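Local coordinates for protein transcriptional regulator (Pseudomonas aeruginosa, PDB 3E7Q) that probably binds operator DNA through an N-terminal helix-turn-helix and represses transcription, as TetR-family regulators generally do, at residues P90-F95 and R146-E151; E160-S165 and E194-G199. All blocks are in the same frame, centred on the assembly; numbering follows the deposited sequence.

Contact 1: P90-F95 and R146-E151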
loop_
_atom_site.group_PDB
_atom_site.type_symbol
_atom_site.label_atom_id
_atom_site.label_comp_id
_atom_site.label_asym_id
_atom_site.label_seq_id
_atom_site.Cartn_x
_atom_site.Cartn_y
_atom_site.Cartn_z
ATOM N N PRO B 90 -17.528 -4.379 -20.082
ATOM C CA PRO B 90 -17.752 -5.693 -19.476
ATOM C C PRO B 90 -16.450 -6.408 -18.992
ATOM O O PRO B 90 -16.465 -7.002 -17.921
ATOM C CB PRO B 90 -18.478 -6.471 -20.569
ATOM C CG PRO B 90 -19.100 -5.453 -21.430
ATOM C CD PRO B 90 -18.052 -4.335 -21.444
ATOM N N ARG B 91 -15.365 -6.285 -19.766
ATOM C CA ARG B 91 -14.016 -6.760 -19.408
ATOM C C ARG B 91 -13.435 -6.043 -18.169
ATOM O O ARG B 91 -12.888 -6.694 -17.271
ATOM C CB ARG B 91 -13.035 -6.590 -20.578
ATOM C CG ARG B 91 -13.354 -7.345 -21.839
ATOM C CD ARG B 91 -12.251 -7.252 -22.899
ATOM N NE ARG B 91 -12.273 -8.474 -23.698
ATOM C CZ ARG B 91 -11.843 -8.583 -24.970
ATOM N NH1 ARG B 91 -11.292 -7.545 -25.611
ATOM N NH2 ARG B 91 -11.962 -9.748 -25.632
ATOM N N LEU B 92 -13.561 -4.717 -18.110
ATOM C CA LEU B 92 -13.172 -3.980 -16.900
ATOM C C LEU B 92 -14.013 -4.414 -15.657
ATOM O O LEU B 92 -13.453 -4.598 -14.590
ATOM C CB LEU B 92 -13.252 -2.443 -17.063
ATOM C CG LEU B 92 -12.180 -1.732 -17.894
ATOM C CD1 LEU B 92 -12.626 -0.366 -18.202
ATOM C CD2 LEU B 92 -10.774 -1.752 -17.237
ATOM N N SER B 93 -15.326 -4.535 -15.813
ATOM C CA SER B 93 -16.209 -5.013 -14.728
ATOM C C SER B 93 -15.879 -6.377 -14.245
ATOM O O SER B 93 -15.968 -6.626 -13.065
ATOM C CB SER B 93 -17.674 -5.010 -15.160
ATOM O OG SER B 93 -17.946 -3.725 -15.618
ATOM N N ALA B 94 -15.511 -7.266 -15.149
ATOM C CA ALA B 94 -15.091 -8.592 -14.754
ATOM C C ALA B 94 -13.769 -8.487 -13.978
ATOM O O ALA B 94 -13.659 -9.081 -12.938
ATOM C CB ALA B 94 -14.975 -9.519 -15.966
ATOM N N PHE B 95 -12.791 -7.722 -14.472
ATOM C CA PHE B 95 -11.568 -7.390 -13.727
ATOM C C PHE B 95 -11.848 -6.894 -12.309
ATOM O O PHE B 95 -11.270 -7.399 -11.392
ATOM C CB PHE B 95 -10.755 -6.342 -14.464
ATOM C CG PHE B 95 -9.344 -6.178 -13.984
ATOM C CD1 PHE B 95 -8.270 -6.782 -14.675
ATOM C CD2 PHE B 95 -9.033 -5.300 -12.911
ATOM C CE1 PHE B 95 -6.927 -6.590 -14.231
ATOM C CE2 PHE B 95 -7.734 -5.134 -12.484
ATOM C CZ PHE B 95 -6.684 -5.789 -13.136
ATOM N N ARG B 146 -7.392 1.118 -23.864
ATOM C CA ARG B 146 -7.302 1.426 -25.281
ATOM C C ARG B 146 -8.481 0.997 -26.074
ATOM O O ARG B 146 -8.896 1.724 -26.952
ATOM C CB ARG B 146 -6.113 0.769 -25.906
ATOM C CG ARG B 146 -4.883 1.479 -25.479
ATOM C CD ARG B 146 -3.721 1.114 -26.314
ATOM N NE ARG B 146 -2.671 2.002 -25.909
ATOM C CZ ARG B 146 -1.404 1.668 -25.860
ATOM N NH1 ARG B 146 -1.040 0.437 -26.203
ATOM N NH2 ARG B 146 -0.521 2.567 -25.423
ATOM N N GLN B 147 -8.984 -0.194 -25.800
ATOM C CA GLN B 147 -10.279 -0.635 -26.361
ATOM C C GLN B 147 -11.375 0.362 -26.006
ATOM O O GLN B 147 -12.078 0.837 -26.872
ATOM C CB GLN B 147 -10.611 -2.025 -25.802
ATOM C CG GLN B 147 -11.512 -2.802 -26.653
ATOM C CD GLN B 147 -12.062 -4.061 -25.997
ATOM O OE1 GLN B 147 -11.649 -4.465 -24.924
ATOM N NE2 GLN B 147 -12.986 -4.677 -26.666
ATOM N N LEU B 148 -11.460 0.719 -24.732
ATOM C CA LEU B 148 -12.373 1.753 -24.263
ATOM C C LEU B 148 -12.288 3.064 -25.017
ATOM O O LEU B 148 -13.328 3.618 -25.415
ATOM C CB LEU B 148 -12.225 2.040 -22.773
ATOM C CG LEU B 148 -13.348 2.795 -22.038
ATOM C CD1 LEU B 148 -14.677 2.022 -22.070
ATOM C CD2 LEU B 148 -12.926 3.018 -20.584
ATOM N N ALA B 149 -11.068 3.538 -25.189
ATOM C CA ALA B 149 -10.780 4.754 -25.923
ATOM C C ALA B 149 -11.216 4.690 -27.401
ATOM O O ALA B 149 -11.785 5.660 -27.933
ATOM C CB ALA B 149 -9.273 5.074 -25.810
ATOM N N GLU B 150 -10.935 3.559 -28.050
ATOM C CA GLU B 150 -11.378 3.295 -29.422
ATOM C C GLU B 150 -12.938 3.268 -29.543
ATOM O O GLU B 150 -13.511 3.931 -30.383
ATOM C CB GLU B 150 -10.760 1.989 -29.963
ATOM C CG GLU B 150 -11.416 1.506 -31.337
ATOM C CD GLU B 150 -11.010 2.337 -32.597
ATOM O OE1 GLU B 150 -9.999 3.089 -32.526
ATOM O OE2 GLU B 150 -11.703 2.221 -33.659
ATOM N N GLU B 151 -13.608 2.545 -28.646
ATOM C CA GLU B 151 -15.091 2.588 -28.535
ATOM C C GLU B 151 -15.621 4.035 -28.411
ATOM O O GLU B 151 -16.686 4.392 -28.951
ATOM C CB GLU B 151 -15.541 1.742 -27.340
ATOM C CG GLU B 151 -15.342 0.228 -27.500
ATOM C CD GLU B 151 -15.789 -0.565 -26.261
ATOM O OE1 GLU B 151 -16.464 -0.016 -25.346
ATOM O OE2 GLU B 151 -15.505 -1.759 -26.219
#
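Leu-92 on helix 88-99 and Leu-148 on helix 124-152 meet through single methyl groups, CD1 of the first lying 4.1 Å from CD2 of the second. The two side chains cross at about a right angle, and CD1 and CD2 are the atoms that touch. Their CA atoms stand 9.4 Å apart, a gap that two leucines can bridge. Both are buried, and the packing round them goes well beyond this pair: Leu-92 also rests on Leu-141 and Val-144 of helix 124-152 and on Leu-166 of helix 159-179. A branched, wholly apolar side chain suits a place with several apolar neighbours. The pair lies at one end of the apolar packing between helices of the all-helical C-terminal domain of a TetR-family regulator, near the C-terminal end of the long helix 124-152. On the looser side, where residues are partly exposed, the contact turns polar. Arg-91 leans on Ile-81 of helix 58-82 and, with its chain extended from CG to NE, carries the guanidinium across to helix 124-152, where NH1 donates to OE1 of Gln-147 at 3.2 Å. The bond is bent, with 152° at the hydrogen, and NH1 stands above the amide plane of Gln-147 instead of on a lone pair; the two flat groups are turned 51° against each other. Gln-147 brings OE1 to NH1 with CG anti to the backbone N (chi1 -156°) and the rest of the chain stretched. OE1 also lies 3.5 Å from CD of Arg-91. Glutamine fits this place by offering an acceptor and a donor together: while OE1 receives Arg-91, NE2 is hydrogen-bonded to the carbonyl oxygen of Gly-86, in the loop before helix 88-99.

Contact 2: E160-S165 and E194-G199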
loop_
_atom_site.group_PDB
_atom_site.type_symbol
_atom_site.label_atom_id
_atom_site.label_comp_id
_atom_site.label_asym_id
_atom_site.label_seq_id
_atom_site.Cartn_x
_atom_site.Cartn_y
_atom_site.Cartn_z
ATOM N N GLU B 160 -1.558 4.732 -20.948
ATOM C CA GLU B 160 -0.498 4.364 -19.980
ATOM C C GLU B 160 -0.655 5.081 -18.628
ATOM O O GLU B 160 -0.613 4.451 -17.548
ATOM C CB GLU B 160 0.890 4.663 -20.577
ATOM C CG GLU B 160 1.264 3.851 -21.829
ATOM C CD GLU B 160 2.583 4.331 -22.484
ATOM O OE1 GLU B 160 3.520 4.737 -21.733
ATOM O OE2 GLU B 160 2.717 4.315 -23.752
ATOM N N LEU B 161 -0.898 6.393 -18.685
ATOM C CA LEU B 161 -1.124 7.165 -17.509
ATOM C C LEU B 161 -2.421 6.836 -16.843
ATOM O O LEU B 161 -2.435 6.702 -15.611
ATOM C CB LEU B 161 -0.986 8.655 -17.792
ATOM C CG LEU B 161 -0.767 9.567 -16.581
ATOM C CD1 LEU B 161 0.622 9.329 -15.900
ATOM C CD2 LEU B 161 -0.997 10.967 -17.021
ATOM N N ALA B 162 -3.477 6.628 -17.658
ATOM C CA ALA B 162 -4.771 6.127 -17.194
ATOM C C ALA B 162 -4.625 4.798 -16.454
ATOM O O ALA B 162 -5.243 4.574 -15.421
ATOM C CB ALA B 162 -5.770 6.038 -18.376
ATOM N N ALA B 163 -3.799 3.905 -16.977
ATOM C CA ALA B 163 -3.598 2.600 -16.349
ATOM C C ALA B 163 -2.846 2.732 -14.985
ATOM O O ALA B 163 -3.141 2.031 -14.054
ATOM C CB ALA B 163 -2.913 1.626 -17.319
ATOM N N ILE B 164 -1.893 3.635 -14.871
ATOM C CA ILE B 164 -1.280 3.916 -13.616
ATOM C C ILE B 164 -2.333 4.417 -12.596
ATOM O O ILE B 164 -2.302 4.012 -11.437
ATOM C CB ILE B 164 -0.094 4.949 -13.727
ATOM C CG1 ILE B 164 1.103 4.297 -14.417
ATOM C CG2 ILE B 164 0.248 5.599 -12.305
ATOM C CD1 ILE B 164 2.070 5.273 -15.101
ATOM N N SER B 165 -3.281 5.224 -13.030
ATOM C CA SER B 165 -4.303 5.772 -12.137
ATOM C C SER B 165 -5.219 4.679 -11.603
ATOM O O SER B 165 -5.521 4.588 -10.398
ATOM C CB SER B 165 -5.122 6.820 -12.902
ATOM O OG SER B 165 -6.135 7.406 -12.085
ATOM N N GLU B 194 -16.028 1.224 -10.974
ATOM C CA GLU B 194 -16.930 1.599 -12.042
ATOM C C GLU B 194 -17.097 3.094 -12.096
ATOM O O GLU B 194 -17.252 3.643 -13.181
ATOM C CB GLU B 194 -18.332 0.996 -11.872
ATOM C CG GLU B 194 -18.434 -0.485 -11.821
ATOM C CD GLU B 194 -18.041 -1.203 -13.093
ATOM O OE1 GLU B 194 -17.753 -0.578 -14.129
ATOM O OE2 GLU B 194 -18.037 -2.456 -13.066
ATOM N N ALA B 195 -17.147 3.742 -10.930
ATOM C CA ALA B 195 -17.343 5.201 -10.880
ATOM C C ALA B 195 -16.176 5.961 -11.500
ATOM O O ALA B 195 -16.347 7.043 -12.104
ATOM C CB ALA B 195 -17.624 5.672 -9.467
ATOM N N TRP B 196 -14.976 5.406 -11.331
ATOM C CA TRP B 196 -13.795 5.938 -11.965
ATOM C C TRP B 196 -13.854 5.888 -13.511
ATOM O O TRP B 196 -13.481 6.828 -14.206
ATOM C CB TRP B 196 -12.595 5.092 -11.513
ATOM C CG TRP B 196 -11.310 5.558 -12.036
ATOM C CD1 TRP B 196 -10.507 6.439 -11.429
ATOM C CD2 TRP B 196 -10.626 5.161 -13.265
ATOM N NE1 TRP B 196 -9.372 6.628 -12.173
ATOM C CE2 TRP B 196 -9.423 5.883 -13.310
ATOM C CE3 TRP B 196 -10.921 4.296 -14.311
ATOM C CZ2 TRP B 196 -8.510 5.786 -14.363
ATOM C CZ3 TRP B 196 -10.008 4.189 -15.363
ATOM C CH2 TRP B 196 -8.801 4.923 -15.366
ATOM N N VAL B 197 -14.210 4.722 -14.021
ATOM C CA VAL B 197 -14.431 4.549 -15.471
ATOM C C VAL B 197 -15.493 5.483 -15.977
ATOM O O VAL B 197 -15.311 6.073 -17.038
ATOM C CB VAL B 197 -14.783 3.069 -15.872
ATOM C CG1 VAL B 197 -14.796 2.901 -17.351
ATOM C CG2 VAL B 197 -13.772 2.078 -15.222
ATOM N N ASP B 198 -16.588 5.619 -15.212
ATOM C CA ASP B 198 -17.653 6.571 -15.549
ATOM C C ASP B 198 -17.070 7.958 -15.715
ATOM O O ASP B 198 -17.396 8.670 -16.661
ATOM C CB ASP B 198 -18.729 6.695 -14.454
ATOM C CG ASP B 198 -19.634 5.484 -14.327
ATOM O OD1 ASP B 198 -19.616 4.559 -15.152
ATOM O OD2 ASP B 198 -20.399 5.479 -13.346
ATOM N N GLY B 199 -16.258 8.354 -14.743
ATOM C CA GLY B 199 -15.544 9.628 -14.768
ATOM C C GLY B 199 -14.750 9.892 -16.034
ATOM O O GLY B 199 -14.916 10.919 -16.654
#
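Trp-196 on helix 186-204 spans most of the gap to helix 159-179, meeting Ser-165 with the pyrrole side of its indole and Ala-162 with the far end of the six-membered ring. The polar part is one weak hydrogen bond, from NE1 of Trp-196 to OG of Ser-165, 3.3 Å long and bent to 141° at the hydrogen. The hydroxyl sits at the edge of the indole, near its plane, on the side where the N-H points. Both side chains have their first torsion near 180°, which turns OG and the indole away from their own backbone nitrogens and into the space between the helices. Tryptophan suits this buried place because its large ring reaches across between the helices, while NE1, its one polar atom, still finds a partner, though only a weak one. The contact belongs to the all-helical C-terminal domain of the TetR family and lies at the subunit interface: Ser-165 also packs on Ile-192 of the second subunit, and Asp-198 makes a salt bridge to Arg-207 of that subunit. Van der Waals contacts make up the rest. CB of Ser-165 lies 3.8 Å from CZ2 of Trp-196, and the carbonyl oxygen of Ala-162 approaches CH2 obliquely at 3.6 Å. With only a methyl as side chain, Ala-162 leaves room for the ring, its CB staying 4.4 Å from CH2. Leu-166 and Leu-169 of helix 159-179 add further apolar contact to the indole.

Overall arrangement
From the N terminus, the chain passes the predicted helix-turn-helix and helix 58-82 before reaching helix 88-99. Contact 1 closes a loop of 50 residues, mostly helical, when helix 124-152 returns to it. Helix 159-179 then follows, and contact 2 closes a second, shorter loop of 28 residues at helix 186-204. The loops stand in series, neither nesting nor crossing, yet in space the contact centres are about 11 Å apart. Val-197 CG1 joins them, packing on both leucines of contact 1, and Ser-93 OG probably hydrogen-bonds Glu-194 OE2. Four helices of the C-terminal domain are thus tied together, the two helices of contact 2 also facing the second subunit.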